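ATP-dependent DNA helicase PIF1 (Candida albicans, PDB 7OTJ) uses ATP hydrolysis to drive 5'-3' DNA unwinding and probably resolves G-quadruplexes to protect the nuclear and mitochondrial genomes, through a helicase core that carries a 2B domain. Local coordinates at residues 258-263 and 286-291; 293-298 and 442-447; 315-320 and 400-405; 404-409 and 419-424. One frame throughout, in Å; residues are numbered along the deposited sequence.

Interaction 1: 258-263 and 286-291; sequences VVVYNS and VLNLKV
Val259 N donates to Leu289 O at 2.8 Å, the shortest hydrogen bond between 258-263 and 286-291. Leu289 N returns a bond to Val259 O that is nearly straight at the hydrogen (172°). Tyr261 and Leu287 form a second pair of this kind. Tyr261 N donates to Leu287 O, and Leu287 N to Tyr261 O, each at 2.9 Å. Between these hydrogen-bonded pairs sits the non-hydrogen-bonded pair Val260 and Asn288. Their side chains lie side by side and point the same way. Asn288 CG is anti to its own carbonyl carbon (chi1 -62°), and its OD1 rests beside Val260 CG2. On the same face, Val260 CG1 meets Val286 CG1 at 3.8 Å.

Tyr261, Leu287 and Leu289 are buried on the face they share with Val259. Leu289 CD1 reaches the edge of the Tyr261 ring, 4.2 Å from CE2. Val259 CG1 lies over one face of that ring, offset toward the rim. Tyr261 OH bonds to Lys402 O. Phe316 packs on Val259, Tyr261 and Leu289, on their side of the sheet.

Beyond the paired strands, the extended Lys290 side chain passes Val258, with Lys290 CE 3.5 Å from Val258 CB. Its NZ bonds to Leu251 O and Ile254 O, which ties the strand to the end of helix 240-253. This antiparallel pair, with its apolar face turned to Phe316, is part of the curled sheet of the SH3-like 2B domain.

Interaction 2: 293-298 and 442-447; sequences AQVMCI and FPLILA
In the curled antiparallel sheet of the SH3-like 2B domain, 293-298 pairs with 442-447, and the short strands run 146° apart. Met296 N donates to Ile445 O at 2.9 Å and lies nearly in line with that carbonyl. The return bond from Ile445 N to Met296 O is weak. Two more bonds flank this pair. Ala447 N reaches Gln294 O at 2.9 Å, and Ile298 N reaches Pro443 O at 3.1 Å. Both donors stand above the plane of the carbonyl they meet.

Met296 CB packs against Ala447 CB at 3.7 Å. Ile298 CG1 lies between its backbone N and carbonyl carbon (chi1 64°) and touches Pro443 CB at 3.8 Å. Ile298 CG2 meets Ile445 CG1 at 4.0 Å. At the far end, Leu446 CD2 touches Ala293 CB at 3.6 Å.

Cys297 and Leu444 lie on the face opposite Met296 and Ile445, where both pack on Phe408. Val295 reaches Val406 and Leu289. Pro443 is the centre of an inverse gamma turn, closed by a bond from Leu444 N to Phe442 O. This strongly twisted pair belongs to the curled wall of the SH3-like fold, with Val295, Cys297 and Leu444 packed on strands 286-289 and 404-409.

Interaction 3: 315-320 and 400-405; sequences DFVDRD and NKKYPL
The backbones of 315-318 and 401-405 run roughly antiparallel, with end-to-end directions 134° apart. They lie at a fraying margin of the curled sheet in the SH3-like 2B domain. Leu405 N donates to Asp315 O at 2.8 Å, and this is the one backbone hydrogen bond between the segments. Further along, Phe316 CA makes a CA-H...O contact with Tyr403 O at 3.6 Å.

A side chain takes over where the strand pairing ends. Lys402 NZ donates to Phe316 O at 3.0 Å, tilted a little from the plane of that carbonyl. The lysine chain is extended up to CE, and its last torsion (chi4 -71°) then turns NZ to the carbonyl. Val317 CB lies beside the same NZ.

The apolar side of the contact is Phe316 on Pro404. Phe316 CE2 is 3.9 Å from Pro404 CB, and the two side chains cross obliquely. The Phe316 ring also packs on strands 259-267 and 286-289. Through the carbonyl of Lys402, 400-405 is tied to Tyr261 of strand 259-267 as well.

On the other face, Asp315 CB meets Leu405 CD2 at 4.1 Å. Asp315 CG is anti to its backbone N (chi1 -155°), and OD1 accepts a weak bond from Phe316 N at 2.9 Å.

Interaction 4: 404-409 and 419-424; sequences PLVKFL and VVVEPE
Val421 CG2 packs against Val406 CG2 at 3.7 Å, and the Phe408 ring closes the cluster. The ring meets Val419 and Val421 with its edge. Val419 CG2 lies in the ring plane, 3.5 Å from Phe408 CD2. Val421 CG2 comes to the same rim, 3.9 Å from Phe408 CE2. Val406 CG1 covers one face of the ring, offset toward the rim, while Val406 CG2 is the branch that meets Val421. Val406 thus touches the ring with one methyl and Val421 with the other. Phe408 also packs on Leu444, and Val421 on Pro443, so the cluster joins strand 435-446.

Outside this cluster lies the backbone pairing of the hairpin formed by 404-409 and 416-420. Val406 and Val419 are an antiparallel hydrogen-bonded pair. Val419 N donates to Val406 O at 2.8 Å. Val406 N donates to Val419 O at 3.1 Å, nearly along the C=O axis. Val421 N continues the pairing to Pro404 O, also at 3.1 Å and close to straight at the hydrogen (171°).

Leu405 and Val420 form the neighbouring non-hydrogen-bonded pair, on the face away from the ring. Leu405 CD1 rests 3.5 Å from Val419 O. Towards the surface, Lys407 makes a cation-pi contact with Phe416.

Three backbone bonds set the register, while valine methyls against a ring edge supply apolar packing without direction. The two segments are therefore held together by main-chain bonding and burial rather than by charge.

Overall arrangement
All four contacts belong to one curled antiparallel sheet. Interaction 2 is the buried one, and interactions 1, 3 and 4 each have a more open side. Interactions 3 and 4 share Pro404 and Leu405 and use strand 404-409 toward different neighbours. Both are nested in the chain loop that interaction 2 closes. Interaction 1 precedes that loop. Regular backbone pairing dominates interactions 1 and 4, whereas interaction 3 relies partly on a lysine side chain. Phe442 of interaction 2 packs on Tyr261, Tyr403, Pro404 and Pro423, and so touches the other three contacts. The hydroxyl of Tyr261 adds a polar tie between interactions 1 and 3.

Interaction 1: 258-263 and 286-291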
# COMPACT_ATOMS: atom_id res chain seq x y z
N VAL A 258 25.51 -10.16 -12.93
CA VAL A 258 24.47 -9.19 -12.61
C VAL A 258 24.78 -7.78 -13.11
O VAL A 258 25.90 -7.27 -12.95
CB VAL A 258 24.26 -9.16 -11.09
CG1 VAL A 258 25.60 -9.05 -10.38
CG2 VAL A 258 23.34 -8.01 -10.68
N VAL A 259 23.76 -7.14 -13.71
CA VAL A 259 23.84 -5.79 -14.24
C VAL A 259 23.52 -4.80 -13.12
O VAL A 259 22.56 -4.98 -12.37
CB VAL A 259 22.86 -5.61 -15.42
CG1 VAL A 259 22.93 -4.20 -15.97
CG2 VAL A 259 23.15 -6.64 -16.51
N VAL A 260 24.33 -3.75 -13.02
CA VAL A 260 24.23 -2.77 -11.94
C VAL A 260 23.87 -1.43 -12.56
O VAL A 260 24.63 -0.89 -13.38
CB VAL A 260 25.53 -2.67 -11.13
CG1 VAL A 260 25.39 -1.60 -10.05
CG2 VAL A 260 25.88 -4.02 -10.51
N TYR A 261 22.73 -0.89 -12.16
CA TYR A 261 22.25 0.40 -12.63
C TYR A 261 22.34 1.39 -11.48
O TYR A 261 21.54 1.33 -10.54
CB TYR A 261 20.82 0.31 -13.15
CG TYR A 261 20.65 -0.39 -14.46
CD1 TYR A 261 21.12 0.18 -15.64
CD2 TYR A 261 19.99 -1.61 -14.54
CE1 TYR A 261 20.95 -0.45 -16.85
CE2 TYR A 261 19.82 -2.25 -15.75
CZ TYR A 261 20.30 -1.66 -16.91
OH TYR A 261 20.14 -2.29 -18.12
N ASN A 262 23.30 2.30 -11.54
CA ASN A 262 23.42 3.36 -10.55
C ASN A 262 22.51 4.52 -10.93
O ASN A 262 22.39 4.87 -12.11
CB ASN A 262 24.87 3.83 -10.42
CG ASN A 262 25.78 2.75 -9.86
OD1 ASN A 262 25.41 2.04 -8.92
ND2 ASN A 262 26.97 2.62 -10.43
N SER A 263 21.88 5.12 -9.92
CA SER A 263 21.01 6.26 -10.15
C SER A 263 21.83 7.53 -10.29
O SER A 263 22.88 7.69 -9.66
CB SER A 263 20.02 6.42 -9.00
OG SER A 263 20.69 6.78 -7.80
N VAL A 286 20.91 2.00 -6.06
CA VAL A 286 21.57 0.95 -6.83
C VAL A 286 20.53 -0.12 -7.17
O VAL A 286 19.98 -0.76 -6.26
CB VAL A 286 22.76 0.35 -6.08
CG1 VAL A 286 23.44 -0.73 -6.92
CG2 VAL A 286 23.76 1.44 -5.69
N LEU A 287 20.27 -0.31 -8.46
CA LEU A 287 19.32 -1.30 -8.96
C LEU A 287 20.11 -2.45 -9.58
O LEU A 287 20.69 -2.30 -10.66
CB LEU A 287 18.36 -0.68 -9.98
CG LEU A 287 17.35 -1.61 -10.65
CD1 LEU A 287 16.47 -2.29 -9.62
CD2 LEU A 287 16.49 -0.85 -11.65
N ASN A 288 20.13 -3.60 -8.90
CA ASN A 288 20.85 -4.78 -9.37
C ASN A 288 19.87 -5.74 -10.03
O ASN A 288 18.89 -6.15 -9.41
CB ASN A 288 21.58 -5.48 -8.22
CG ASN A 288 22.62 -4.59 -7.57
OD1 ASN A 288 23.69 -4.35 -8.14
ND2 ASN A 288 22.33 -4.12 -6.37
N LEU A 289 20.15 -6.11 -11.28
CA LEU A 289 19.24 -6.94 -12.06
C LEU A 289 20.02 -8.04 -12.77
O LEU A 289 21.06 -7.77 -13.38
CB LEU A 289 18.46 -6.11 -13.08
CG LEU A 289 17.49 -5.05 -12.55
CD1 LEU A 289 16.81 -4.33 -13.70
CD2 LEU A 289 16.46 -5.68 -11.63
N LYS A 290 19.52 -9.27 -12.69
CA LYS A 290 19.97 -10.36 -13.55
C LYS A 290 18.85 -10.73 -14.51
O LYS A 290 17.77 -10.14 -14.51
CB LYS A 290 20.40 -11.58 -12.72
CG LYS A 290 21.71 -11.42 -12.00
CD LYS A 290 22.02 -12.63 -11.14
CE LYS A 290 23.34 -12.45 -10.39
NZ LYS A 290 23.62 -13.57 -9.47
N VAL A 291 19.11 -11.74 -15.33
CA VAL A 291 18.07 -12.26 -16.21
C VAL A 291 17.15 -13.17 -15.40
O VAL A 291 17.62 -14.09 -14.71
CB VAL A 291 18.69 -12.99 -17.41
CG1 VAL A 291 17.59 -13.48 -18.34
CG2 VAL A 291 19.65 -12.06 -18.14

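Interaction 2: 293-298 and 442-447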
# COMPACT_ATOMS: atom_id res chain seq x y z
N ALA A 293 15.25 -12.09 -12.89
CA ALA A 293 15.03 -11.55 -11.55
C ALA A 293 13.61 -11.01 -11.42
O ALA A 293 13.12 -10.31 -12.30
CB ALA A 293 16.05 -10.45 -11.25
N GLN A 294 12.95 -11.38 -10.32
CA GLN A 294 11.64 -10.83 -10.03
C GLN A 294 11.72 -9.32 -9.80
O GLN A 294 12.60 -8.84 -9.09
CB GLN A 294 11.06 -11.52 -8.79
CG GLN A 294 9.55 -11.50 -8.70
CD GLN A 294 8.90 -12.44 -9.69
OE1 GLN A 294 9.57 -13.22 -10.37
NE2 GLN A 294 7.58 -12.37 -9.78
N VAL A 295 10.77 -8.58 -10.37
CA VAL A 295 10.77 -7.12 -10.28
C VAL A 295 9.34 -6.62 -10.14
O VAL A 295 8.37 -7.31 -10.46
CB VAL A 295 11.41 -6.42 -11.50
CG1 VAL A 295 12.92 -6.65 -11.53
CG2 VAL A 295 10.75 -6.88 -12.77
N MET A 296 9.23 -5.39 -9.66
CA MET A 296 7.95 -4.71 -9.52
C MET A 296 8.05 -3.31 -10.09
O MET A 296 8.97 -2.56 -9.73
CB MET A 296 7.51 -4.65 -8.05
CG MET A 296 6.47 -3.59 -7.76
SD MET A 296 5.87 -3.62 -6.06
CE MET A 296 5.70 -1.87 -5.73
N CYS A 297 7.12 -2.96 -10.97
CA CYS A 297 7.05 -1.60 -11.49
C CYS A 297 6.61 -0.64 -10.39
O CYS A 297 5.72 -0.95 -9.59
CB CYS A 297 6.08 -1.55 -12.66
SG CYS A 297 5.90 0.07 -13.40
N ILE A 298 7.24 0.53 -10.34
CA ILE A 298 6.92 1.49 -9.28
C ILE A 298 6.42 2.82 -9.84
O ILE A 298 6.44 3.83 -9.15
CB ILE A 298 8.12 1.70 -8.35
CG1 ILE A 298 9.29 2.33 -9.11
CG2 ILE A 298 8.54 0.39 -7.71
CD1 ILE A 298 10.49 2.64 -8.26
N PHE A 442 15.65 3.59 -13.37
CA PHE A 442 14.59 2.76 -13.92
C PHE A 442 13.55 2.49 -12.83
O PHE A 442 13.91 2.26 -11.67
CB PHE A 442 15.15 1.44 -14.45
CG PHE A 442 16.13 1.62 -15.57
CD1 PHE A 442 15.70 1.67 -16.88
CD2 PHE A 442 17.48 1.77 -15.31
CE1 PHE A 442 16.59 1.84 -17.91
CE2 PHE A 442 18.38 1.95 -16.33
CZ PHE A 442 17.94 1.98 -17.64
N PRO A 443 12.26 2.53 -13.16
CA PRO A 443 11.21 2.35 -12.14
C PRO A 443 11.00 0.89 -11.77
O PRO A 443 9.91 0.33 -11.95
CB PRO A 443 9.99 2.97 -12.83
CG PRO A 443 10.22 2.69 -14.27
CD PRO A 443 11.70 2.84 -14.49
N LEU A 444 12.03 0.27 -11.21
CA LEU A 444 11.98 -1.15 -10.88
C LEU A 444 12.67 -1.40 -9.55
O LEU A 444 13.65 -0.74 -9.21
CB LEU A 444 12.64 -2.01 -11.97
CG LEU A 444 12.07 -1.95 -13.39
CD1 LEU A 444 12.98 -2.70 -14.36
CD2 LEU A 444 10.66 -2.52 -13.43
N ILE A 445 12.13 -2.36 -8.80
CA ILE A 445 12.75 -2.91 -7.60
C ILE A 445 12.64 -4.42 -7.68
O ILE A 445 11.67 -4.96 -8.22
CB ILE A 445 12.11 -2.38 -6.30
CG1 ILE A 445 10.62 -2.67 -6.29
CG2 ILE A 445 12.39 -0.89 -6.13
CD1 ILE A 445 9.96 -2.34 -4.98
N LEU A 446 13.66 -5.11 -7.17
CA LEU A 446 13.60 -6.57 -7.11
C LEU A 446 12.43 -6.97 -6.22
O LEU A 446 12.45 -6.68 -5.02
CB LEU A 446 14.90 -7.17 -6.57
CG LEU A 446 16.18 -7.09 -7.40
CD1 LEU A 446 17.37 -7.57 -6.60
CD2 LEU A 446 16.03 -7.89 -8.68
N ALA A 447 11.39 -7.58 -6.80
CA ALA A 447 10.16 -7.70 -6.03
C ALA A 447 10.21 -8.88 -5.06
O ALA A 447 10.22 -8.68 -3.85
CB ALA A 447 8.97 -7.84 -6.98

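Interaction 3: 315-320 and 400-405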
# COMPACT_ATOMS: atom_id res chain seq x y z
N ASP A 315 15.84 -9.68 -20.88
CA ASP A 315 17.09 -9.33 -21.55
C ASP A 315 17.51 -7.92 -21.15
O ASP A 315 16.74 -7.17 -20.53
CB ASP A 315 16.94 -9.45 -23.07
CG ASP A 315 18.27 -9.69 -23.78
OD1 ASP A 315 19.29 -9.86 -23.09
OD2 ASP A 315 18.28 -9.71 -25.03
N PHE A 316 18.75 -7.55 -21.50
CA PHE A 316 19.26 -6.18 -21.37
C PHE A 316 20.03 -5.83 -22.64
O PHE A 316 21.24 -6.10 -22.72
CB PHE A 316 20.17 -6.00 -20.16
CG PHE A 316 19.62 -6.52 -18.87
CD1 PHE A 316 19.87 -7.82 -18.48
CD2 PHE A 316 18.91 -5.69 -18.02
CE1 PHE A 316 19.39 -8.30 -17.28
CE2 PHE A 316 18.43 -6.16 -16.82
CZ PHE A 316 18.67 -7.47 -16.45
N VAL A 317 19.36 -5.23 -23.62
CA VAL A 317 20.06 -4.39 -24.59
C VAL A 317 19.04 -3.48 -25.25
O VAL A 317 17.91 -3.89 -25.54
CB VAL A 317 20.84 -5.24 -25.64
CG1 VAL A 317 19.91 -6.18 -26.41
CG2 VAL A 317 21.63 -4.34 -26.58
N ASP A 318 19.42 -2.21 -25.43
CA ASP A 318 18.78 -1.36 -26.43
C ASP A 318 19.77 -0.27 -26.83
O ASP A 318 19.95 0.69 -26.07
CB ASP A 318 17.48 -0.76 -25.92
CG ASP A 318 16.88 0.24 -26.89
OD1 ASP A 318 16.53 -0.15 -28.02
OD2 ASP A 318 16.77 1.43 -26.52
N ARG A 319 20.40 -0.40 -27.98
CA ARG A 319 20.99 0.80 -28.57
C ARG A 319 20.00 1.48 -29.51
O ARG A 319 20.30 1.73 -30.68
CB ARG A 319 22.29 0.46 -29.29
CG ARG A 319 23.42 -0.02 -28.39
CD ARG A 319 24.65 -0.30 -29.24
NE ARG A 319 25.77 -0.82 -28.45
CZ ARG A 319 26.94 -1.18 -28.95
NH1 ARG A 319 27.19 -1.11 -30.25
NH2 ARG A 319 27.88 -1.64 -28.14
N ASP A 320 18.79 1.75 -29.01
CA ASP A 320 17.75 2.49 -29.72
C ASP A 320 17.30 1.73 -30.97
O ASP A 320 16.46 2.22 -31.73
CB ASP A 320 18.22 3.91 -30.07
CG ASP A 320 17.07 4.91 -30.20
OD1 ASP A 320 16.36 4.89 -31.22
OD2 ASP A 320 16.87 5.72 -29.26
N ASN A 400 22.79 5.51 -20.04
CA ASN A 400 23.79 4.47 -19.78
C ASN A 400 24.28 3.80 -21.06
O ASN A 400 24.91 4.46 -21.89
CB ASN A 400 23.21 3.44 -18.81
CG ASN A 400 24.26 2.52 -18.21
OD1 ASN A 400 24.54 1.45 -18.75
ND2 ASN A 400 24.84 2.94 -17.09
N LYS A 401 23.99 2.50 -21.26
CA LYS A 401 23.87 1.92 -22.59
C LYS A 401 22.63 1.04 -22.80
O LYS A 401 22.24 0.86 -23.96
CB LYS A 401 25.12 1.10 -22.94
CG LYS A 401 26.35 1.95 -23.18
CD LYS A 401 27.52 1.09 -23.64
CE LYS A 401 28.73 1.97 -23.93
NZ LYS A 401 29.91 1.16 -24.31
N LYS A 402 22.01 0.50 -21.75
CA LYS A 402 21.16 -0.68 -21.90
C LYS A 402 19.90 -0.58 -21.06
O LYS A 402 19.97 -0.28 -19.86
CB LYS A 402 21.93 -1.95 -21.51
CG LYS A 402 22.84 -2.50 -22.59
CD LYS A 402 23.72 -3.60 -22.03
CE LYS A 402 24.54 -4.28 -23.11
NZ LYS A 402 23.71 -5.13 -24.01
N TYR A 403 18.71 -0.87 -21.70
CA TYR A 403 17.51 -0.88 -20.89
C TYR A 403 17.05 -2.31 -20.58
O TYR A 403 17.25 -3.22 -21.39
CB TYR A 403 16.37 -0.14 -21.60
CG TYR A 403 16.58 1.35 -21.74
CD1 TYR A 403 17.68 1.98 -21.15
CD2 TYR A 403 15.68 2.13 -22.44
CE1 TYR A 403 17.87 3.34 -21.27
CE2 TYR A 403 15.87 3.49 -22.57
CZ TYR A 403 16.96 4.09 -21.99
OH TYR A 403 17.13 5.45 -22.12
N PRO A 404 16.46 -2.53 -19.40
CA PRO A 404 15.88 -3.84 -19.10
C PRO A 404 14.67 -4.15 -19.97
O PRO A 404 13.85 -3.28 -20.25
CB PRO A 404 15.48 -3.73 -17.62
CG PRO A 404 16.30 -2.60 -17.09
CD PRO A 404 16.45 -1.64 -18.23
N LEU A 405 14.57 -5.41 -20.38
CA LEU A 405 13.40 -5.93 -21.08
C LEU A 405 12.59 -6.75 -20.08
O LEU A 405 13.06 -7.78 -19.59
CB LEU A 405 13.81 -6.78 -22.28
CG LEU A 405 12.66 -7.32 -23.13
CD1 LEU A 405 11.85 -6.16 -23.69
CD2 LEU A 405 13.20 -8.19 -24.25

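Interaction 4: 404-409 and 419-424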
# COMPACT_ATOMS: atom_id res chain seq x y z
N PRO A 404 16.46 -2.53 -19.40
CA PRO A 404 15.88 -3.84 -19.10
C PRO A 404 14.67 -4.15 -19.97
O PRO A 404 13.85 -3.28 -20.25
CB PRO A 404 15.48 -3.73 -17.62
CG PRO A 404 16.30 -2.60 -17.09
CD PRO A 404 16.45 -1.64 -18.23
N LEU A 405 14.57 -5.41 -20.38
CA LEU A 405 13.40 -5.93 -21.08
C LEU A 405 12.59 -6.75 -20.08
O LEU A 405 13.06 -7.78 -19.59
CB LEU A 405 13.81 -6.78 -22.28
CG LEU A 405 12.66 -7.32 -23.13
CD1 LEU A 405 11.85 -6.16 -23.69
CD2 LEU A 405 13.20 -8.19 -24.25
N VAL A 406 11.39 -6.28 -19.76
CA VAL A 406 10.61 -6.83 -18.66
C VAL A 406 9.22 -7.23 -19.16
O VAL A 406 8.56 -6.45 -19.86
CB VAL A 406 10.49 -5.83 -17.49
CG1 VAL A 406 9.76 -6.47 -16.33
CG2 VAL A 406 11.88 -5.37 -17.06
N LYS A 407 8.79 -8.43 -18.79
CA LYS A 407 7.46 -8.94 -19.11
C LYS A 407 6.59 -8.83 -17.87
O LYS A 407 6.88 -9.45 -16.84
CB LYS A 407 7.55 -10.40 -19.57
CG LYS A 407 6.21 -11.07 -19.78
CD LYS A 407 6.34 -12.59 -19.76
CE LYS A 407 6.76 -13.10 -18.39
NZ LYS A 407 5.83 -12.71 -17.29
N PHE A 408 5.50 -8.07 -17.97
CA PHE A 408 4.69 -7.68 -16.82
C PHE A 408 3.35 -8.41 -16.85
O PHE A 408 2.61 -8.32 -17.84
CB PHE A 408 4.44 -6.17 -16.81
CG PHE A 408 5.63 -5.35 -16.35
CD1 PHE A 408 5.99 -5.33 -15.02
CD2 PHE A 408 6.35 -4.58 -17.25
CE1 PHE A 408 7.07 -4.57 -14.59
CE2 PHE A 408 7.42 -3.82 -16.83
CZ PHE A 408 7.78 -3.81 -15.50
N LEU A 409 3.05 -9.14 -15.78
CA LEU A 409 1.74 -9.76 -15.59
C LEU A 409 0.69 -8.68 -15.40
O LEU A 409 0.69 -7.97 -14.39
CB LEU A 409 1.75 -10.72 -14.40
CG LEU A 409 2.45 -12.07 -14.56
CD1 LEU A 409 3.96 -11.96 -14.39
CD2 LEU A 409 1.86 -13.09 -13.59
N VAL A 419 7.64 -5.18 -22.21
CA VAL A 419 7.90 -3.79 -22.57
C VAL A 419 9.35 -3.46 -22.24
O VAL A 419 10.00 -4.14 -21.44
CB VAL A 419 6.95 -2.80 -21.85
CG1 VAL A 419 5.54 -2.90 -22.41
CG2 VAL A 419 6.95 -3.05 -20.35
N VAL A 420 9.85 -2.41 -22.88
CA VAL A 420 11.21 -1.92 -22.64
C VAL A 420 11.13 -0.80 -21.60
O VAL A 420 10.52 0.24 -21.85
CB VAL A 420 11.87 -1.44 -23.94
CG1 VAL A 420 10.87 -0.66 -24.79
CG2 VAL A 420 13.10 -0.61 -23.63
N VAL A 421 11.75 -1.02 -20.45
CA VAL A 421 11.60 -0.13 -19.30
C VAL A 421 12.65 0.97 -19.40
O VAL A 421 13.85 0.71 -19.25
CB VAL A 421 11.73 -0.89 -17.98
CG1 VAL A 421 11.57 0.05 -16.80
CG2 VAL A 421 10.70 -2.01 -17.91
N GLU A 422 12.21 2.21 -19.62
CA GLU A 422 13.07 3.38 -19.70
C GLU A 422 13.27 4.01 -18.33
O GLU A 422 12.47 3.79 -17.41
CB GLU A 422 12.48 4.40 -20.67
CG GLU A 422 12.45 3.93 -22.12
CD GLU A 422 12.00 5.02 -23.07
OE1 GLU A 422 10.89 5.57 -22.87
OE2 GLU A 422 12.76 5.34 -24.01
N PRO A 423 14.34 4.79 -18.14
CA PRO A 423 14.52 5.47 -16.85
C PRO A 423 13.51 6.59 -16.66
O PRO A 423 13.04 7.21 -17.61
CB PRO A 423 15.95 6.01 -16.93
CG PRO A 423 16.21 6.15 -18.39
CD PRO A 423 15.48 5.02 -19.04
N GLU A 424 13.19 6.85 -15.39
CA GLU A 424 12.22 7.86 -14.99
C GLU A 424 12.86 8.79 -13.98
O GLU A 424 13.91 8.49 -13.40
CB GLU A 424 10.96 7.24 -14.40
CG GLU A 424 10.12 6.48 -15.39
CD GLU A 424 9.62 7.38 -16.50
OE1 GLU A 424 9.83 7.03 -17.68
OE2 GLU A 424 9.04 8.44 -16.19